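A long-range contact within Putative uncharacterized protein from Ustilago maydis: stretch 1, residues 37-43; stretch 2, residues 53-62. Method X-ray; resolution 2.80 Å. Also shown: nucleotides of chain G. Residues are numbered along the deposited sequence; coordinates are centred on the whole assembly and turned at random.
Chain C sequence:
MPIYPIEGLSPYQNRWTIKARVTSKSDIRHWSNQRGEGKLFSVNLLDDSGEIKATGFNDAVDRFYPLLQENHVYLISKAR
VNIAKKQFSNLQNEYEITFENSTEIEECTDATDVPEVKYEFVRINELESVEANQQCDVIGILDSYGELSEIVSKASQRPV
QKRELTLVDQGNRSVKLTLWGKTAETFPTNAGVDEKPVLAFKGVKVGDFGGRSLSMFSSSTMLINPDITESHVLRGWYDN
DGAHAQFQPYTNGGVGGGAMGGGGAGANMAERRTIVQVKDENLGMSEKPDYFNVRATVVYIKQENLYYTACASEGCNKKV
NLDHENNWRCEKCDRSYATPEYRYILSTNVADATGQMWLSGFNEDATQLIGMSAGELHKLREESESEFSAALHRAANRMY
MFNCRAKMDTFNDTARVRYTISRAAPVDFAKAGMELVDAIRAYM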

ATOM      1  N   GLU C  37      12.295   4.632  28.092  1.00113.42           N
ATOM      2  CA  GLU C  37      13.605   5.040  27.579  1.00112.07           C
ATOM      3  C   GLU C  37      14.578   3.919  27.938  1.00105.99           C
ATOM      4  O   GLU C  37      14.921   3.752  29.107  1.00109.24           O
ATOM      5  CB  GLU C  37      14.042   6.378  28.198  1.00120.71           C
ATOM      6  CG  GLU C  37      15.479   6.797  27.930  1.00124.22           C
ATOM      7  CD  GLU C  37      16.412   6.493  29.091  1.00128.89           C
ATOM      8  OE1 GLU C  37      17.446   5.830  28.857  1.00127.94           O
ATOM      9  OE2 GLU C  37      16.113   6.915  30.234  1.00134.79           O
ATOM     10  N   GLY C  38      15.008   3.137  26.950  1.00 96.98           N
ATOM     11  CA  GLY C  38      15.847   1.974  27.240  1.00 89.61           C
ATOM     12  C   GLY C  38      16.529   1.357  26.047  1.00 82.31           C
ATOM     13  O   GLY C  38      16.795   2.035  25.051  1.00 82.32           O
ATOM     14  N   LYS C  39      16.806   0.058  26.145  1.00 76.20           N
ATOM     15  CA  LYS C  39      17.486  -0.656  25.064  1.00 71.09           C
ATOM     16  C   LYS C  39      16.991  -2.080  24.805  1.00 64.98           C
ATOM     17  O   LYS C  39      16.419  -2.734  25.678  1.00 64.78           O
ATOM     18  CB  LYS C  39      19.005  -0.650  25.265  1.00 72.62           C
ATOM     19  CG  LYS C  39      19.506  -1.385  26.497  1.00 73.39           C
ATOM     20  CD  LYS C  39      21.025  -1.444  26.481  1.00 75.21           C
ATOM     21  CE  LYS C  39      21.600  -1.805  27.839  1.00 78.23           C
ATOM     22  NZ  LYS C  39      23.030  -2.202  27.704  1.00 79.66           N
ATOM     23  N   LEU C  40      17.234  -2.549  23.588  1.00 60.13           N
ATOM     24  CA  LEU C  40      16.819  -3.878  23.189  1.00 55.38           C
ATOM     25  C   LEU C  40      17.544  -4.366  21.948  1.00 52.03           C
ATOM     26  O   LEU C  40      18.216  -3.605  21.252  1.00 53.74           O
ATOM     27  CB  LEU C  40      15.323  -3.902  22.919  1.00 54.65           C
ATOM     28  CG  LEU C  40      14.821  -3.189  21.667  1.00 54.69           C
ATOM     29  CD1 LEU C  40      14.846  -4.100  20.452  1.00 50.87           C
ATOM     30  CD2 LEU C  40      13.404  -2.701  21.915  1.00 56.49           C
ATOM     31  N   PHE C  41      17.398  -5.648  21.675  1.00 47.52           N
ATOM     32  CA  PHE C  41      17.912  -6.195  20.447  1.00 45.85           C
ATOM     33  C   PHE C  41      17.088  -7.425  20.161  1.00 42.13           C
ATOM     34  O   PHE C  41      16.309  -7.882  21.005  1.00 41.77           O
ATOM     35  CB  PHE C  41      19.390  -6.569  20.580  1.00 47.21           C
ATOM     36  CG  PHE C  41      19.609  -7.935  21.146  1.00 47.02           C
ATOM     37  CD1 PHE C  41      20.051  -8.975  20.334  1.00 46.80           C
ATOM     38  CD2 PHE C  41      19.338  -8.205  22.487  1.00 47.80           C
ATOM     39  CE1 PHE C  41      20.237 -10.255  20.854  1.00 46.66           C
ATOM     40  CE2 PHE C  41      19.537  -9.480  23.009  1.00 47.74           C
ATOM     41  CZ  PHE C  41      19.983 -10.505  22.194  1.00 46.61           C
ATOM     42  N   SER C  42      17.265  -7.973  18.978  1.00 39.95           N
ATOM     43  CA  SER C  42      16.550  -9.164  18.643  1.00 38.26           C
ATOM     44  C   SER C  42      17.330 -10.030  17.705  1.00 38.40           C
ATOM     45  O   SER C  42      18.237  -9.597  17.009  1.00 40.04           O
ATOM     46  CB  SER C  42      15.208  -8.824  18.013  1.00 37.74           C
ATOM     47  OG  SER C  42      15.407  -8.243  16.743  1.00 38.18           O
ATOM     48  N   VAL C  43      16.921 -11.279  17.680  1.00 37.75           N
ATOM     49  CA  VAL C  43      17.587 -12.299  16.931  1.00 38.51           C
ATOM     50  C   VAL C  43      16.509 -13.129  16.252  1.00 37.22           C
ATOM     51  O   VAL C  43      15.401 -13.290  16.797  1.00 36.45           O
ATOM     52  CB  VAL C  43      18.389 -13.157  17.920  1.00 39.98           C
ATOM     53  CG1 VAL C  43      18.104 -14.644  17.753  1.00 40.04           C
ATOM     54  CG2 VAL C  43      19.872 -12.829  17.841  1.00 42.29           C
ATOM     55  N   LYS C  53      11.247 -15.322  16.221  1.00 39.16           N
ATOM     56  CA  LYS C  53      11.945 -14.154  16.722  1.00 39.26           C
ATOM     57  C   LYS C  53      12.096 -14.180  18.240  1.00 41.28           C
ATOM     58  O   LYS C  53      11.146 -14.480  18.979  1.00 42.18           O
ATOM     59  CB  LYS C  53      11.183 -12.902  16.341  1.00 38.32           C
ATOM     60  CG  LYS C  53      11.949 -11.636  16.625  1.00 38.91           C
ATOM     61  CD  LYS C  53      11.146 -10.404  16.256  1.00 39.54           C
ATOM     62  CE  LYS C  53      11.902  -9.157  16.680  1.00 41.41           C
ATOM     63  NZ  LYS C  53      11.374  -7.929  16.039  1.00 44.39           N
ATOM     64  N   ALA C  54      13.290 -13.830  18.703  1.00 40.76           N
ATOM     65  CA  ALA C  54      13.511 -13.614  20.114  1.00 39.51           C
ATOM     66  C   ALA C  54      14.093 -12.218  20.371  1.00 40.05           C
ATOM     67  O   ALA C  54      14.906 -11.720  19.587  1.00 40.34           O
ATOM     68  CB  ALA C  54      14.423 -14.683  20.636  1.00 40.76           C
ATOM     69  N   THR C  55      13.680 -11.598  21.470  1.00 39.82           N
ATOM     70  CA  THR C  55      14.104 -10.240  21.792  1.00 40.99           C
ATOM     71  C   THR C  55      14.568 -10.140  23.239  1.00 43.63           C
ATOM     72  O   THR C  55      13.987 -10.748  24.153  1.00 43.59           O
ATOM     73  CB  THR C  55      12.941  -9.243  21.618  1.00 40.99           C
ATOM     74  OG1 THR C  55      12.466  -9.277  20.269  1.00 39.01           O
ATOM     75  CG2 THR C  55      13.377  -7.830  21.963  1.00 43.26           C
ATOM     76  N   GLY C  56      15.605  -9.343  23.452  1.00 45.27           N
ATOM     77  CA  GLY C  56      16.042  -9.055  24.794  1.00 47.80           C
ATOM     78  C   GLY C  56      15.912  -7.580  25.065  1.00 50.35           C
ATOM     79  O   GLY C  56      16.247  -6.771  24.196  1.00 51.41           O
ATOM     80  N   PHE C  57      15.429  -7.240  26.262  1.00 52.17           N
ATOM     81  CA  PHE C  57      15.300  -5.861  26.699  1.00 55.27           C
ATOM     82  C   PHE C  57      16.265  -5.523  27.838  1.00 59.20           C
ATOM     83  O   PHE C  57      16.611  -6.383  28.652  1.00 59.52           O
ATOM     84  CB  PHE C  57      13.878  -5.594  27.158  1.00 56.80           C
ATOM     85  CG  PHE C  57      12.868  -5.560  26.052  1.00 55.56           C
ATOM     86  CD1 PHE C  57      12.595  -4.373  25.373  1.00 56.79           C
ATOM     87  CD2 PHE C  57      12.151  -6.704  25.710  1.00 54.20           C
ATOM     88  CE1 PHE C  57      11.646  -4.326  24.362  1.00 55.33           C
ATOM     89  CE2 PHE C  57      11.202  -6.663  24.696  1.00 52.87           C
ATOM     90  CZ  PHE C  57      10.947  -5.469  24.025  1.00 53.32           C
ATOM     91  N   ASN C  58      16.691  -4.259  27.874  1.00 62.47           N
ATOM     92  CA  ASN C  58      17.587  -3.717  28.900  1.00 67.57           C
ATOM     93  C   ASN C  58      18.704  -4.646  29.394  1.00 69.13           C
ATOM     94  O   ASN C  58      19.706  -4.824  28.700  1.00 68.92           O
ATOM     95  CB  ASN C  58      16.760  -3.134  30.038  1.00 70.94           C
ATOM     96  CG  ASN C  58      15.621  -2.280  29.519  1.00 71.07           C
ATOM     97  OD1 ASN C  58      15.806  -1.441  28.627  1.00 70.58           O
ATOM     98  ND2 ASN C  58      14.426  -2.511  30.050  1.00 71.87           N
ATOM     99  N   ASP C  59      18.533  -5.247  30.567  1.00 71.83           N
ATOM    100  CA  ASP C  59      19.576  -6.112  31.127  1.00 74.86           C
ATOM    101  C   ASP C  59      19.866  -7.397  30.318  1.00 71.53           C
ATOM    102  O   ASP C  59      21.001  -7.894  30.288  1.00 72.79           O
ATOM    103  CB  ASP C  59      19.303  -6.388  32.609  1.00 79.31           C
ATOM    104  CG  ASP C  59      19.500  -5.141  33.474  1.00 85.80           C
ATOM    105  OD1 ASP C  59      19.700  -5.271  34.705  1.00 90.96           O
ATOM    106  OD2 ASP C  59      19.468  -4.021  32.915  1.00 86.45           O
ATOM    107  N   ALA C  60      18.849  -7.905  29.636  1.00 67.86           N
ATOM    108  CA  ALA C  60      19.026  -9.056  28.756  1.00 64.88           C
ATOM    109  C   ALA C  60      20.027  -8.797  27.610  1.00 64.99           C
ATOM    110  O   ALA C  60      20.654  -9.741  27.109  1.00 64.19           O
ATOM    111  CB  ALA C  60      17.684  -9.507  28.207  1.00 60.06           C
ATOM    112  N   VAL C  61      20.169  -7.531  27.204  1.00 65.57           N
ATOM    113  CA  VAL C  61      21.116  -7.168  26.154  1.00 66.80           C
ATOM    114  C   VAL C  61      22.534  -7.406  26.645  1.00 73.33           C
ATOM    115  O   VAL C  61      23.350  -8.019  25.950  1.00 75.33           O
ATOM    116  CB  VAL C  61      21.009  -5.690  25.731  1.00 66.32           C
ATOM    117  CG1 VAL C  61      22.006  -5.383  24.622  1.00 65.17           C
ATOM    118  CG2 VAL C  61      19.603  -5.362  25.276  1.00 63.54           C
ATOM    119  N   ASP C  62      22.817  -6.917  27.848  1.00 78.03           N
ATOM    120  CA  ASP C  62      24.131  -7.064  28.442  1.00 82.93           C
ATOM    121  C   ASP C  62      24.484  -8.530  28.568  1.00 79.80           C
ATOM    122  O   ASP C  62      25.613  -8.938  28.292  1.00 80.71           O
ATOM    123  CB  ASP C  62      24.141  -6.411  29.817  1.00 92.13           C
ATOM    124  CG  ASP C  62      23.741  -4.941  29.773  1.00 96.86           C
ATOM    125  OD1 ASP C  62      24.470  -4.127  29.157  1.00 98.21           O
ATOM    126  OD2 ASP C  62      22.703  -4.600  30.382  1.00 99.57           O
TER
ATOM    127  P    DT G   2       3.630  -3.279  26.338  1.00134.45           P
ATOM    128  OP1  DT G   2       2.413  -2.428  26.304  1.00130.20           O
ATOM    129  OP2  DT G   2       3.868  -4.254  25.240  1.00131.43           O
ATOM    130  O5'  DT G   2       4.874  -2.287  26.450  1.00124.67           O
ATOM    131  C5'  DT G   2       6.079  -2.510  25.692  1.00112.20           C
ATOM    132  C4'  DT G   2       7.026  -1.346  25.867  1.00102.05           C
ATOM    133  O4'  DT G   2       7.823  -1.527  27.060  1.00 99.98           O
ATOM    134  C3'  DT G   2       8.016  -1.159  24.721  1.00 98.37           C
ATOM    135  O3'  DT G   2       8.244   0.233  24.507  1.00 96.68           O
ATOM    136  C2'  DT G   2       9.265  -1.867  25.210  1.00 98.49           C
ATOM    137  C1'  DT G   2       9.191  -1.747  26.727  1.00 97.20           C
ATOM    138  N1   DT G   2       9.645  -2.955  27.446  1.00 91.97           N
ATOM    139  C2   DT G   2      10.629  -2.821  28.401  1.00 96.90           C
ATOM    140  O2   DT G   2      11.140  -1.750  28.686  1.00102.24           O
ATOM    141  N3   DT G   2      10.994  -3.996  29.014  1.00 93.88           N
ATOM    142  C4   DT G   2      10.488  -5.259  28.770  1.00 88.37           C
ATOM    143  O4   DT G   2      10.914  -6.222  29.404  1.00 81.25           O
ATOM    144  C5   DT G   2       9.461  -5.325  27.751  1.00 87.40           C
ATOM    145  C7   DT G   2       8.850  -6.650  27.419  1.00 80.58           C
ATOM    146  C6   DT G   2       9.101  -4.185  27.147  1.00 89.43           C
ATOM    147  P    DT G   3       7.761   0.923  23.148  1.00 96.15           P
ATOM    148  OP1  DT G   3       7.660   2.374  23.452  1.00 98.61           O
ATOM    149  OP2  DT G   3       6.608   0.212  22.550  1.00 87.19           O
ATOM    150  O5'  DT G   3       9.019   0.726  22.193  1.00 94.75           O
ATOM    151  C5'  DT G   3      10.117   1.652  22.265  1.00 94.46           C
ATOM    152  C4'  DT G   3      10.946   1.565  21.008  1.00 89.83           C
ATOM    153  O4'  DT G   3      11.250   0.177  20.745  1.00 84.59           O
ATOM    154  C3'  DT G   3      10.259   2.097  19.748  1.00 92.05           C
ATOM    155  O3'  DT G   3      11.202   2.891  19.020  1.00103.32           O
ATOM    156  C2'  DT G   3       9.879   0.838  18.989  1.00 88.09           C
ATOM    157  C1'  DT G   3      10.998  -0.101  19.382  1.00 85.29           C
ATOM    158  N1   DT G   3      10.693  -1.539  19.262  1.00 83.83           N
ATOM    159  C2   DT G   3      11.261  -2.229  18.213  1.00 77.00           C
ATOM    160  O2   DT G   3      11.977  -1.701  17.377  1.00 73.93           O
ATOM    161  N3   DT G   3      10.943  -3.565  18.170  1.00 73.54           N
ATOM    162  C4   DT G   3      10.143  -4.263  19.056  1.00 78.02           C
ATOM    163  O4   DT G   3       9.958  -5.467  18.893  1.00 78.52           O
ATOM    164  C5   DT G   3       9.588  -3.476  20.140  1.00 77.20           C
ATOM    165  C7   DT G   3       8.709  -4.143  21.151  1.00 72.42           C
ATOM    166  C6   DT G   3       9.889  -2.172  20.187  1.00 80.34           C

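An antiparallel pair of strands fixes the direction in which each side chain leaves the backbone; the rotamers then decide what each one reaches. Residues 39–43 and 53–57 illustrate the principle. Two reciprocal pairs of hydrogen bonds set the register: Phe41 N to Gly56 O (3.0 Å) with Gly56 N to Phe41 O (2.9 Å), and Val43 N to Ala54 O (2.8 Å) with Ala54 N to Val43 O (2.9 Å). Where the second strand ends, Asn58 continues the pattern by substitution. Asn58 N donates to Lys39 O (2.7 Å), while the side chain, with chi1 near −46°, brings Asn58 OD1 to 3.1 Å from Lys39 N, nearly in line with the N–H. A side-chain amide thus accepts the bond a strand carbonyl might have taken. Gly38 suits this arrangement, since a CB there would lie 2.6 Å from Asn58 OD1.

The CA-to-CB bond of Lys39 points sideways; chi1 is p and the remaining torsions are all t, so the extended chain carries Lys39 NZ to Asp62 OD1 at 2.8 Å, a salt bridge tying the strand to the helix that follows its partner. Along the way Lys39 CG passes 4.2 Å from Val61 CG2.

Leu40 and Phe57 share one face of the sheet with Ser42 and Thr55. The p/p conformation of Leu40 places CD2 3.4 Å from Phe57 CE1, and the Phe57 ring, at chi1 m, has the base of DT2 over one face and the C7 methyl of DT3 near its edge. Leu40 CD2 also approaches DT3 O4' at 3.8 Å, so the protein packing continues into the DNA.

On the other face, Phe41, also p, lays its ring over Gly56, and Phe41 CD2 meets Val61 CG2, on the helix, at 4.0 Å. The missing side chain makes room: a CB on Gly56 would fall 2.9 Å from Phe41 CE2.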